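PDB 5UYT: Ice-binding protein from Flavobacteriaceae bacterium, which probably binds ice through its tandem ice-binding domains and so acts as a bacterial antifreeze protein. Local coordinates for residues Asn387-Arg401 and Thr405-Thr419. Residues are numbered along the deposited sequence; the frame is centred on the assembly and turned at random. Where two conformers were deposited one is given.
Sequences NGAVIINTGVEIEGR and TSGGISTFGINAQMT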
loop_
_atom_site.group_PDB
_atom_site.type_symbol
_atom_site.label_atom_id
_atom_site.label_comp_id
_atom_site.label_asym_id
_atom_site.label_seq_id
_atom_site.Cartn_x
_atom_site.Cartn_y
_atom_site.Cartn_z
ATOM N N ASN A 387 22.910 13.032 -6.276
ATOM C CA ASN A 387 23.290 14.424 -6.088
ATOM C C ASN A 387 22.707 15.061 -4.832
ATOM O O ASN A 387 21.848 15.938 -4.901
ATOM C CB ASN A 387 22.944 15.228 -7.349
ATOM C CG ASN A 387 23.694 14.723 -8.556
ATOM O OD1 ASN A 387 24.813 14.219 -8.429
ATOM N ND2 ASN A 387 23.082 14.816 -9.722
ATOM N N GLY A 388 23.178 14.614 -3.673
ATOM C CA GLY A 388 22.781 15.249 -2.434
ATOM C C GLY A 388 23.427 14.558 -1.250
ATOM O O GLY A 388 23.688 13.356 -1.294
ATOM N N ALA A 389 23.698 15.340 -0.219
ATOM C CA ALA A 389 24.381 14.840 0.964
ATOM C C ALA A 389 23.473 13.839 1.673
ATOM O O ALA A 389 22.228 13.949 1.618
ATOM C CB ALA A 389 24.740 15.987 1.888
ATOM N N VAL A 390 24.086 12.858 2.322
ATOM C CA VAL A 390 23.308 11.890 3.065
ATOM C C VAL A 390 23.673 12.031 4.542
ATOM O O VAL A 390 24.870 12.122 4.883
ATOM C CB VAL A 390 23.593 10.449 2.567
ATOM C CG1 VAL A 390 22.864 9.392 3.407
ATOM C CG2 VAL A 390 23.260 10.325 1.076
ATOM N N ILE A 391 22.655 12.062 5.400
ATOM C CA ILE A 391 22.888 12.020 6.855
ATOM C C ILE A 391 22.090 10.869 7.431
ATOM O O ILE A 391 20.878 10.760 7.167
ATOM C CB ILE A 391 22.435 13.324 7.545
ATOM C CG1 ILE A 391 23.184 14.505 6.959
ATOM C CG2 ILE A 391 22.653 13.234 9.077
ATOM C CD1 ILE A 391 22.652 15.851 7.450
ATOM N N ILE A 392 22.745 10.016 8.214
ATOM C CA ILE A 392 22.046 8.921 8.881
ATOM C C ILE A 392 22.310 9.105 10.368
ATOM O O ILE A 392 23.451 8.983 10.849
ATOM C CB ILE A 392 22.498 7.527 8.422
ATOM C CG1 ILE A 392 22.626 7.463 6.891
ATOM C CG2 ILE A 392 21.495 6.485 8.940
ATOM C CD1 ILE A 392 23.105 6.134 6.357
ATOM N N ASN A 393 21.244 9.489 11.066
ATOM C CA ASN A 393 21.355 9.984 12.456
ATOM C C ASN A 393 21.388 8.916 13.521
ATOM O O ASN A 393 21.192 7.732 13.240
ATOM C CB ASN A 393 20.177 10.988 12.714
ATOM C CG ASN A 393 20.392 12.335 12.011
ATOM O OD1 ASN A 393 21.256 13.142 12.434
ATOM N ND2 ASN A 393 19.655 12.574 10.907
ATOM N N THR A 394 21.667 9.348 14.751
ATOM C CA THR A 394 21.847 8.438 15.873
ATOM C C THR A 394 20.806 7.311 15.928
ATOM O O THR A 394 19.612 7.573 15.936
ATOM C CB THR A 394 21.709 9.242 17.163
ATOM O OG1 THR A 394 22.731 10.272 17.170
ATOM C CG2 THR A 394 21.892 8.310 18.401
ATOM N N GLY A 395 21.274 6.065 16.010
ATOM C CA GLY A 395 20.396 4.992 16.386
ATOM C C GLY A 395 19.625 4.409 15.209
ATOM O O GLY A 395 18.897 3.441 15.392
ATOM N N VAL A 396 19.799 4.971 14.010
ATOM C CA VAL A 396 19.088 4.439 12.833
ATOM C C VAL A 396 19.491 2.972 12.624
ATOM O O VAL A 396 20.693 2.631 12.791
ATOM C CB VAL A 396 19.412 5.288 11.589
ATOM C CG1 VAL A 396 18.970 4.538 10.307
ATOM C CG2 VAL A 396 18.670 6.620 11.663
ATOM N N GLU A 397 18.504 2.130 12.268
ATOM C CA GLU A 397 18.773 0.727 11.905
ATOM C C GLU A 397 18.406 0.626 10.441
ATOM O O GLU A 397 17.331 1.100 10.036
ATOM C CB GLU A 397 17.874 -0.206 12.735
ATOM C CG GLU A 397 18.205 -0.123 14.228
ATOM C CD GLU A 397 17.247 -0.910 15.115
ATOM O OE1 GLU A 397 16.317 -1.533 14.588
ATOM O OE2 GLU A 397 17.462 -0.893 16.345
ATOM N N ILE A 398 19.299 0.046 9.638
ATOM C CA ILE A 398 19.039 -0.191 8.211
ATOM C C ILE A 398 19.146 -1.707 7.926
ATOM O O ILE A 398 20.141 -2.362 8.292
ATOM C CB ILE A 398 20.084 0.576 7.342
ATOM C CG1 ILE A 398 19.795 2.101 7.362
ATOM C CG2 ILE A 398 20.125 0.079 5.878
ATOM C CD1 ILE A 398 21.093 2.874 7.436
ATOM N N GLU A 399 18.094 -2.267 7.331
ATOM C CA GLU A 399 18.145 -3.617 6.765
ATOM C C GLU A 399 18.079 -3.355 5.271
ATOM O O GLU A 399 17.004 -3.097 4.711
ATOM C CB GLU A 399 16.965 -4.454 7.248
ATOM C CG GLU A 399 16.912 -5.881 6.766
ATOM C CD GLU A 399 15.627 -6.589 7.191
ATOM O OE1 GLU A 399 14.848 -5.983 7.982
ATOM O OE2 GLU A 399 15.400 -7.769 6.765
ATOM N N GLY A 400 19.247 -3.372 4.642
ATOM C CA GLY A 400 19.331 -2.963 3.231
ATOM C C GLY A 400 20.621 -2.180 3.063
ATOM O O GLY A 400 21.648 -2.591 3.539
ATOM N N ARG A 401 20.562 -1.041 2.362
ATOM C CA ARG A 401 21.775 -0.260 2.107
ATOM C C ARG A 401 21.423 1.178 1.837
ATOM O O ARG A 401 20.319 1.476 1.425
ATOM C CB ARG A 401 22.654 -0.828 0.970
ATOM C CG ARG A 401 21.932 -1.280 -0.271
ATOM C CD ARG A 401 22.863 -2.072 -1.228
ATOM N NE ARG A 401 23.191 -3.458 -0.823
ATOM C CZ ARG A 401 22.338 -4.485 -0.835
ATOM N NH1 ARG A 401 21.031 -4.339 -1.207
ATOM N NH2 ARG A 401 22.767 -5.701 -0.496
ATOM N N THR A 405 24.886 8.299 -5.532
ATOM C CA THR A 405 25.715 8.435 -6.722
ATOM C C THR A 405 26.717 9.553 -6.546
ATOM O O THR A 405 27.820 9.542 -7.147
ATOM C CB THR A 405 24.867 8.760 -7.950
ATOM O OG1 THR A 405 24.223 10.024 -7.744
ATOM C CG2 THR A 405 23.868 7.673 -8.208
ATOM N N SER A 406 26.314 10.563 -5.794
ATOM C CA SER A 406 27.124 11.745 -5.622
ATOM C C SER A 406 26.683 12.498 -4.381
ATOM O O SER A 406 25.525 12.859 -4.221
ATOM C CB SER A 406 27.054 12.654 -6.841
ATOM O OG SER A 406 27.975 13.686 -6.640
ATOM N N GLY A 407 27.619 12.741 -3.486
ATOM C CA GLY A 407 27.244 13.374 -2.258
ATOM C C GLY A 407 27.958 12.711 -1.122
ATOM O O GLY A 407 28.103 11.479 -1.076
ATOM N N GLY A 408 28.388 13.535 -0.189
ATOM C CA GLY A 408 28.996 13.015 1.028
ATOM C C GLY A 408 27.986 12.304 1.899
ATOM O O GLY A 408 26.763 12.502 1.762
ATOM N N ILE A 409 28.485 11.450 2.784
ATOM C CA ILE A 409 27.606 10.665 3.662
ATOM C C ILE A 409 28.174 10.749 5.076
ATOM O O ILE A 409 29.378 10.498 5.281
ATOM C CB ILE A 409 27.527 9.162 3.253
ATOM C CG1 ILE A 409 26.981 8.977 1.818
ATOM C CG2 ILE A 409 26.681 8.357 4.252
ATOM C CD1 ILE A 409 26.997 7.499 1.393
ATOM N N SER A 410 27.311 11.091 6.037
ATOM C CA SER A 410 27.721 11.196 7.427
ATOM C C SER A 410 26.806 10.309 8.229
ATOM O O SER A 410 25.578 10.437 8.108
ATOM C CB SER A 410 27.620 12.637 7.930
ATOM O OG SER A 410 28.361 13.511 7.087
ATOM N N THR A 411 27.390 9.410 9.022
ATOM C CA THR A 411 26.597 8.489 9.820
ATOM C C THR A 411 26.954 8.689 11.294
ATOM O O THR A 411 28.115 9.058 11.624
ATOM C CB THR A 411 26.834 7.001 9.423
ATOM O OG1 THR A 411 28.223 6.655 9.610
ATOM C CG2 THR A 411 26.509 6.825 7.900
ATOM N N PHE A 412 25.981 8.405 12.168
ATOM C CA PHE A 412 26.143 8.643 13.595
ATOM C C PHE A 412 25.561 7.450 14.373
ATOM O O PHE A 412 24.333 7.320 14.467
ATOM C CB PHE A 412 25.410 9.953 13.991
ATOM C CG PHE A 412 25.982 11.180 13.345
ATOM C CD1 PHE A 412 27.008 11.903 13.959
ATOM C CD2 PHE A 412 25.505 11.633 12.124
ATOM C CE1 PHE A 412 27.561 13.046 13.364
ATOM C CE2 PHE A 412 26.064 12.760 11.519
ATOM C CZ PHE A 412 27.093 13.482 12.136
ATOM N N GLY A 413 26.415 6.561 14.902
ATOM C CA GLY A 413 25.917 5.561 15.841
ATOM C C GLY A 413 24.784 4.720 15.264
ATOM O O GLY A 413 23.742 4.537 15.925
ATOM N N ILE A 414 25.021 4.135 14.097
ATOM C CA ILE A 414 23.968 3.385 13.368
ATOM C C ILE A 414 24.281 1.885 13.354
ATOM O O ILE A 414 25.395 1.465 13.720
ATOM C CB ILE A 414 23.777 3.897 11.917
ATOM C CG1 ILE A 414 24.959 3.506 11.008
ATOM C CG2 ILE A 414 23.556 5.428 11.879
ATOM C CD1 ILE A 414 24.636 3.804 9.522
ATOM N N ASN A 415 23.288 1.090 12.949
ATOM C CA ASN A 415 23.483 -0.345 12.751
ATOM C C ASN A 415 22.902 -0.684 11.389
ATOM O O ASN A 415 21.689 -0.553 11.180
ATOM C CB ASN A 415 22.850 -1.151 13.878
ATOM C CG ASN A 415 23.272 -2.619 13.845
ATOM O OD1 ASN A 415 23.807 -3.184 14.841
ATOM N ND2 ASN A 415 23.055 -3.229 12.733
ATOM N N ALA A 416 23.763 -1.053 10.444
ATOM C CA ALA A 416 23.279 -1.190 9.068
ATOM C C ALA A 416 23.730 -2.538 8.549
ATOM O O ALA A 416 24.927 -2.853 8.600
ATOM C CB ALA A 416 23.849 -0.058 8.195
ATOM N N GLN A 417 22.783 -3.329 8.043
ATOM C CA GLN A 417 23.065 -4.688 7.635
ATOM C C GLN A 417 22.512 -4.969 6.264
ATOM O O GLN A 417 21.315 -4.851 6.037
ATOM C CB GLN A 417 22.474 -5.709 8.653
ATOM C CG GLN A 417 23.119 -5.560 10.060
ATOM C CD GLN A 417 22.488 -6.443 11.129
ATOM O OE1 GLN A 417 22.224 -5.977 12.275
ATOM N NE2 GLN A 417 22.279 -7.684 10.807
ATOM N N MET A 418 23.399 -5.303 5.329
ATOM C CA MET A 418 22.964 -5.588 3.962
ATOM C C MET A 418 22.006 -6.770 3.903
ATOM O O MET A 418 22.073 -7.703 4.726
ATOM C CB MET A 418 24.180 -5.860 3.065
ATOM C CG MET A 418 24.970 -7.096 3.421
ATOM S SD MET A 418 26.330 -7.340 2.226
ATOM C CE MET A 418 27.099 -8.799 2.895
ATOM N N THR A 419 21.103 -6.711 2.929
ATOM C CA THR A 419 20.180 -7.788 2.607
ATOM C C THR A 419 20.896 -8.747 1.623
ATOM O O THR A 419 21.963 -8.391 1.087
ATOM C CB THR A 419 18.904 -7.191 1.969
ATOM O OG1 THR A 419 19.302 -6.215 0.992
ATOM C CG2 THR A 419 18.064 -6.461 3.079
HETATM O O HOH W 1 26.536 14.321 4.936
HETATM O O HOH W 2 20.097 -7.284 -1.242
#
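The F412 ring turns an edge to the preceding coil, with I392 O near its plane and 3.6 Å from CD2, while I391 CG2 approaches CE2 obliquely at 4.2 Å. The guanidinium of R401 likewise works by its edge: NH2 makes a weak hydrogen bond to T419 O (3.2 Å), and a water lying in its plane accepts from NH1 and bonds T419 OG1, with M418 CB oblique to the group. A bend at chi3 (75°) brings the guanidinium there, and V222 O, Y224 O and S382 OG bind its nitrogens as well.

Ahead of the turn, strands 390-392 and 409-412 run parallel, their axes 4.7 Å apart and 6° from aligned. Side chains in register stack on the buried face: V390 CB lies 3.8 Å from I409 CG1, and I392 runs alongside T411. At the corner, I414 crosses I392 at about a right angle, their CG2 methyls 3.7 Å apart in the I392 conformer modelled here. Across the type II turn N393-V396 the register shifts by one residue, this link being one residue longer than its neighbour's; there G395 N reaches G413 O from above the carbonyl plane. A second ladder follows, in which I398 CB packs on A416 CB at 3.9 Å. Such parallel ladders, separated by corners and stacking their inward side chains in register, mark successive coils of a right-handed β-helix, the solenoid of this ice-binding family.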